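Beta/alpha-amylase (Paenibacillus polymyxa, PDB 3VOC) hydrolyses alpha-1,4-glucosidic linkages of starch, its family 14 beta-amylase domain, present here, releasing successive maltose units from the non-reducing ends of chains. Local coordinates at residues A[179-183]-A[295-299]; A[247-251]-A[306-310]. The contacts are given in a common frame with arbitrary orientation. Residues are numbered along the deposited sequence.

In the fold
Both contacts belong to the (beta/alpha)8 barrel of the beta-amylase domain, and each is partly buried. Interaction 1 joins two excursions that follow strands 153-156 and 275-279, near H284 and E163, a probable substrate-binding residue and the predicted proton donor; interaction 2 joins the barrel helices 240-268 and 305-315, which lead into strands 275-279 and 318-321. Along the chain their segments alternate, and helix 295-300 is followed directly by helix 305-315. Their centres lie about 16 Å apart, yet Y249 bridges them, its OH 2.6 Å from A299 O in a probable hydrogen bond. Interaction 1 relies on close backbone packing and water bridges, interaction 2 on direct hydrogen bonds from one arginine.

Interaction 1 of 2, residues A[179-183]-A[295-299]; sequences GRGKF and GTEQA. With EDO (1,2-ethanediol), chain E.
In this (beta/alpha)8 barrel, the long loop after strand 153-156 lies against the short helix 295-300, which follows strand 275-279. Residues 179-183 run irregularly past the first turn of the helix, with CA atoms 4.1 Å apart for R180 and T296 and 4.7 Å for F183 and A299. G181 sits at phi/psi 83/-158, where a CB would collide with the carbonyl O of R180. The A299 CA-to-CB bond points toward the loop, with A299 CB 3.8 Å from R180 O and 3.7 Å from K182 O. R180 (chi1 p) lays its CB 3.8 Å from G295 C, while its guanidinium salt-bridges E113 and D229. F183 (chi1 m) brings CD2 to 3.8 Å from A299 CA and CE2, at the ring edge, to 3.6 Å from Q298 O. No direct hydrogen bond crosses; one water bridges R180 O (2.7 Å) and T296 O (2.8 Å), another R180 NH1 (2.8 Å) and G295 O (2.7 Å). The T296 side chain lies about 8 Å from that of H284, a probable substrate-binding residue, consistent with a place near the substrate pocket. The closest backbone approach is a CA-H...O contact, T296 CA to R180 O at 3.4 Å.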
loop_
_atom_site.group_PDB
_atom_site.type_symbol
_atom_site.label_atom_id
_atom_site.label_comp_id
_atom_site.label_asym_id
_atom_site.label_seq_id
_atom_site.Cartn_x
_atom_site.Cartn_y
_atom_site.Cartn_z
ATOM N N GLY A 179 8.972 -6.828 15.546
ATOM C CA GLY A 179 7.672 -7.124 16.169
ATOM C C GLY A 179 6.650 -7.481 15.099
ATOM O O GLY A 179 6.637 -6.892 14.008
ATOM N N ARG A 180 5.800 -8.461 15.378
ATOM C CA ARG A 180 4.805 -8.855 14.374
ATOM C C ARG A 180 3.753 -7.768 14.212
ATOM O O ARG A 180 2.982 -7.784 13.250
ATOM C CB ARG A 180 4.127 -10.185 14.721
ATOM C CG ARG A 180 3.360 -10.155 16.013
ATOM C CD ARG A 180 2.042 -10.949 15.992
ATOM N NE ARG A 180 1.388 -10.616 17.256
ATOM C CZ ARG A 180 0.172 -10.105 17.397
ATOM N NH1 ARG A 180 -0.636 -9.948 16.349
ATOM N NH2 ARG A 180 -0.251 -9.786 18.611
ATOM N N GLY A 181 3.730 -6.831 15.159
ATOM C CA GLY A 181 2.681 -5.824 15.199
ATOM C C GLY A 181 1.457 -6.372 15.899
ATOM O O GLY A 181 1.552 -7.333 16.692
ATOM N N LYS A 182 0.300 -5.771 15.622
ATOM C CA LYS A 182 -0.936 -6.147 16.321
ATOM C C LYS A 182 -2.124 -6.117 15.363
ATOM O O LYS A 182 -2.124 -5.329 14.405
ATOM C CB LYS A 182 -1.205 -5.202 17.507
ATOM C CG LYS A 182 -0.212 -5.358 18.650
ATOM C CD LYS A 182 -0.399 -4.337 19.753
ATOM C CE LYS A 182 0.696 -4.496 20.830
ATOM N NZ LYS A 182 0.510 -3.478 21.919
ATOM N N PHE A 183 -3.119 -6.976 15.626
ATOM C CA PHE A 183 -4.421 -6.898 14.949
ATOM C C PHE A 183 -5.075 -5.531 15.198
ATOM O O PHE A 183 -4.866 -4.925 16.243
ATOM C CB PHE A 183 -5.359 -8.036 15.401
ATOM C CG PHE A 183 -4.933 -9.404 14.931
ATOM C CD1 PHE A 183 -4.633 -10.401 15.847
ATOM C CD2 PHE A 183 -4.856 -9.704 13.578
ATOM C CE1 PHE A 183 -4.233 -11.667 15.423
ATOM C CE2 PHE A 183 -4.456 -10.983 13.138
ATOM C CZ PHE A 183 -4.150 -11.964 14.064
ATOM N N GLY A 295 3.095 -14.221 11.354
ATOM C CA GLY A 295 2.386 -13.376 12.307
ATOM C C GLY A 295 2.267 -11.935 11.847
ATOM O O GLY A 295 1.231 -11.294 12.075
ATOM N N THR A 296 3.304 -11.436 11.175
ATOM C CA THR A 296 3.314 -10.032 10.702
ATOM C C THR A 296 2.304 -9.813 9.565
ATOM O O THR A 296 1.498 -8.869 9.592
ATOM C CB THR A 296 4.721 -9.607 10.277
ATOM O OG1 THR A 296 5.658 -9.974 11.307
ATOM C CG2 THR A 296 4.799 -8.088 10.014
ATOM N N GLU A 297 2.378 -10.697 8.573
ATOM C CA GLU A 297 1.450 -10.714 7.453
ATOM C C GLU A 297 0.001 -10.800 7.934
ATOM O O GLU A 297 -0.859 -10.065 7.449
ATOM C CB GLU A 297 1.761 -11.899 6.542
ATOM C CG GLU A 297 3.089 -11.789 5.811
ATOM C CD GLU A 297 3.625 -13.137 5.325
ATOM O OE1 GLU A 297 3.441 -13.452 4.134
ATOM O OE2 GLU A 297 4.260 -13.867 6.131
ATOM N N GLN A 298 -0.270 -11.696 8.880
ATOM C CA GLN A 298 -1.634 -11.874 9.383
ATOM C C GLN A 298 -2.164 -10.610 10.082
ATOM O O GLN A 298 -3.307 -10.184 9.822
ATOM C CB GLN A 298 -1.722 -13.118 10.278
ATOM C CG GLN A 298 -1.667 -14.404 9.430
ATOM C CD GLN A 298 -1.480 -15.688 10.206
ATOM O OE1 GLN A 298 -1.561 -15.725 11.431
ATOM N NE2 GLN A 298 -1.216 -16.770 9.473
ATOM N N ALA A 299 -1.333 -9.991 10.926
ATOM C CA ALA A 299 -1.750 -8.752 11.605
ATOM C C ALA A 299 -2.040 -7.640 10.607
ATOM O O ALA A 299 -2.943 -6.826 10.820
ATOM C CB ALA A 299 -0.712 -8.308 12.628
HETATM C C1 EDO E . 0.122 -15.104 5.545
HETATM O O1 EDO E . -0.911 -15.686 6.344
HETATM C C2 EDO E . -0.014 -15.635 4.131
HETATM O O2 EDO E . 0.479 -16.982 4.124
HETATM O O HOH W 1 2.005 -6.555 11.070
HETATM O O HOH W 2 -0.550 -11.647 14.105
#

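Interaction 2 of 2, residues A[247-251]-A[306-310]; sequences SWYQS and NRLIQ
R307 reaches across from helix 305-315 and gives two hydrogen bonds to a single residue, S247: NH1 to S247 OG at 2.8 Å and NH2 to S247 O at 3.0 Å. S247 O also accepts the helical bond from S251 N (2.8 Å), so it is shared between its own helix and the arginine. R307 NH2 has a second partner in E254, two turns on from S247 along helix 240-268, through a salt bridge. R307 runs chi1 t and chi2 t, then turns at chi3 p (88°). Q250 CB lies 3.8 Å from R307 NH2. Q250 (chi1 and chi2 t) points toward the other helix, where its NE2 comes within 3.6 Å of L308 CB and gives a hydrogen bond to E254 OE2; its OE1 accepts from the backbone N of Y303 and of D304. The two short helical segments run nearly parallel, crossing at -20° with axes 11.4 Å apart, and the nearest CA pair is Q250 and L308 at 7.8 Å. These are successive outer helices of the (beta/alpha)8 barrel, running side by side. At this spacing the backbones stay well apart, and long polar side chains rather than interlocking apolar ones join the helices.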
loop_
_atom_site.group_PDB
_atom_site.type_symbol
_atom_site.label_atom_id
_atom_site.label_comp_id
_atom_site.label_asym_id
_atom_site.label_seq_id
_atom_site.Cartn_x
_atom_site.Cartn_y
_atom_site.Cartn_z
ATOM N N SER A 247 -10.201 -14.655 7.906
ATOM C CA SER A 247 -10.877 -14.494 6.612
ATOM C C SER A 247 -11.677 -13.194 6.564
ATOM O O SER A 247 -11.624 -12.454 5.565
ATOM C CB SER A 247 -11.781 -15.694 6.309
ATOM O OG SER A 247 -12.386 -15.546 5.040
ATOM N N TRP A 248 -12.417 -12.913 7.640
ATOM C CA TRP A 248 -13.187 -11.671 7.717
ATOM C C TRP A 248 -12.261 -10.440 7.712
ATOM O O TRP A 248 -12.513 -9.448 7.031
ATOM C CB TRP A 248 -14.087 -11.637 8.970
ATOM C CG TRP A 248 -14.598 -10.232 9.224
ATOM C CD1 TRP A 248 -15.656 -9.614 8.599
ATOM C CD2 TRP A 248 -14.042 -9.264 10.126
ATOM N NE1 TRP A 248 -15.797 -8.327 9.071
ATOM C CE2 TRP A 248 -14.824 -8.089 10.013
ATOM C CE3 TRP A 248 -12.959 -9.279 11.028
ATOM C CZ2 TRP A 248 -14.556 -6.935 10.756
ATOM C CZ3 TRP A 248 -12.692 -8.133 11.765
ATOM C CH2 TRP A 248 -13.503 -6.977 11.637
ATOM N N TYR A 249 -11.197 -10.527 8.498
ATOM C CA TYR A 249 -10.224 -9.449 8.653
ATOM C C TYR A 249 -9.669 -9.076 7.271
ATOM O O TYR A 249 -9.637 -7.892 6.898
ATOM C CB TYR A 249 -9.129 -9.950 9.584
ATOM C CG TYR A 249 -8.140 -8.930 10.104
ATOM C CD1 TYR A 249 -8.562 -7.791 10.809
ATOM C CD2 TYR A 249 -6.765 -9.137 9.938
ATOM C CE1 TYR A 249 -7.614 -6.883 11.331
ATOM C CE2 TYR A 249 -5.827 -8.239 10.440
ATOM C CZ TYR A 249 -6.253 -7.116 11.132
ATOM O OH TYR A 249 -5.301 -6.225 11.605
ATOM N N GLN A 250 -9.285 -10.093 6.501
ATOM C CA GLN A 250 -8.843 -9.890 5.116
ATOM C C GLN A 250 -9.966 -9.376 4.213
ATOM O O GLN A 250 -9.725 -8.472 3.393
ATOM C CB GLN A 250 -8.208 -11.154 4.520
ATOM C CG GLN A 250 -7.759 -10.947 3.053
ATOM C CD GLN A 250 -6.900 -12.069 2.511
ATOM O OE1 GLN A 250 -5.965 -12.526 3.170
ATOM N NE2 GLN A 250 -7.205 -12.513 1.286
ATOM N N SER A 251 -11.183 -9.921 4.369
ATOM C CA SER A 251 -12.332 -9.506 3.523
ATOM C C SER A 251 -12.645 -7.997 3.568
ATOM O O SER A 251 -13.091 -7.415 2.560
ATOM C CB SER A 251 -13.604 -10.326 3.827
ATOM O OG SER A 251 -14.251 -9.857 5.010
ATOM N N ASN A 306 -3.629 -16.010 -2.395
ATOM C CA ASN A 306 -4.338 -16.402 -3.626
ATOM C C ASN A 306 -5.628 -15.587 -3.742
ATOM O O ASN A 306 -5.946 -15.046 -4.790
ATOM C CB ASN A 306 -4.675 -17.904 -3.653
ATOM C CG ASN A 306 -3.464 -18.785 -3.947
ATOM O OD1 ASN A 306 -2.725 -18.574 -4.923
ATOM N ND2 ASN A 306 -3.277 -19.805 -3.123
ATOM N N ARG A 307 -6.369 -15.509 -2.642
ATOM C CA ARG A 307 -7.640 -14.813 -2.649
ATOM C C ARG A 307 -7.448 -13.311 -2.782
ATOM O O ARG A 307 -8.221 -12.653 -3.459
ATOM C CB ARG A 307 -8.410 -15.100 -1.369
ATOM C CG ARG A 307 -9.899 -14.872 -1.509
ATOM C CD ARG A 307 -10.580 -15.246 -0.209
ATOM N NE ARG A 307 -10.611 -14.111 0.712
ATOM C CZ ARG A 307 -10.864 -14.209 2.011
ATOM N NH1 ARG A 307 -11.046 -15.401 2.565
ATOM N NH2 ARG A 307 -10.925 -13.112 2.762
ATOM N N LEU A 308 -6.445 -12.772 -2.098
ATOM C CA LEU A 308 -6.210 -11.330 -2.130
ATOM C C LEU A 308 -5.847 -10.898 -3.546
ATOM O O LEU A 308 -6.347 -9.878 -4.044
ATOM C CB LEU A 308 -5.088 -10.949 -1.158
ATOM C CG LEU A 308 -4.763 -9.446 -1.044
ATOM C CD1 LEU A 308 -5.965 -8.637 -0.541
ATOM C CD2 LEU A 308 -3.604 -9.244 -0.104
ATOM N N ILE A 309 -4.987 -11.677 -4.197
ATOM C CA ILE A 309 -4.508 -11.318 -5.541
ATOM C C ILE A 309 -5.622 -11.528 -6.556
ATOM O O ILE A 309 -5.743 -10.766 -7.511
ATOM C CB ILE A 309 -3.155 -12.020 -5.882
ATOM C CG1 ILE A 309 -2.051 -11.467 -4.955
ATOM C CG2 ILE A 309 -2.720 -11.739 -7.324
ATOM C CD1 ILE A 309 -0.779 -12.359 -4.882
ATOM N N GLN A 310 -6.469 -12.535 -6.318
ATOM C CA GLN A 310 -7.705 -12.687 -7.100
ATOM C C GLN A 310 -8.580 -11.422 -7.091
ATOM O O GLN A 310 -9.201 -11.088 -8.114
ATOM C CB GLN A 310 -8.528 -13.896 -6.632
ATOM C CG GLN A 310 -9.797 -14.151 -7.499
ATOM C CD GLN A 310 -9.491 -14.405 -8.964
ATOM O OE1 GLN A 310 -10.144 -13.838 -9.870
ATOM N NE2 GLN A 310 -8.492 -15.250 -9.217
#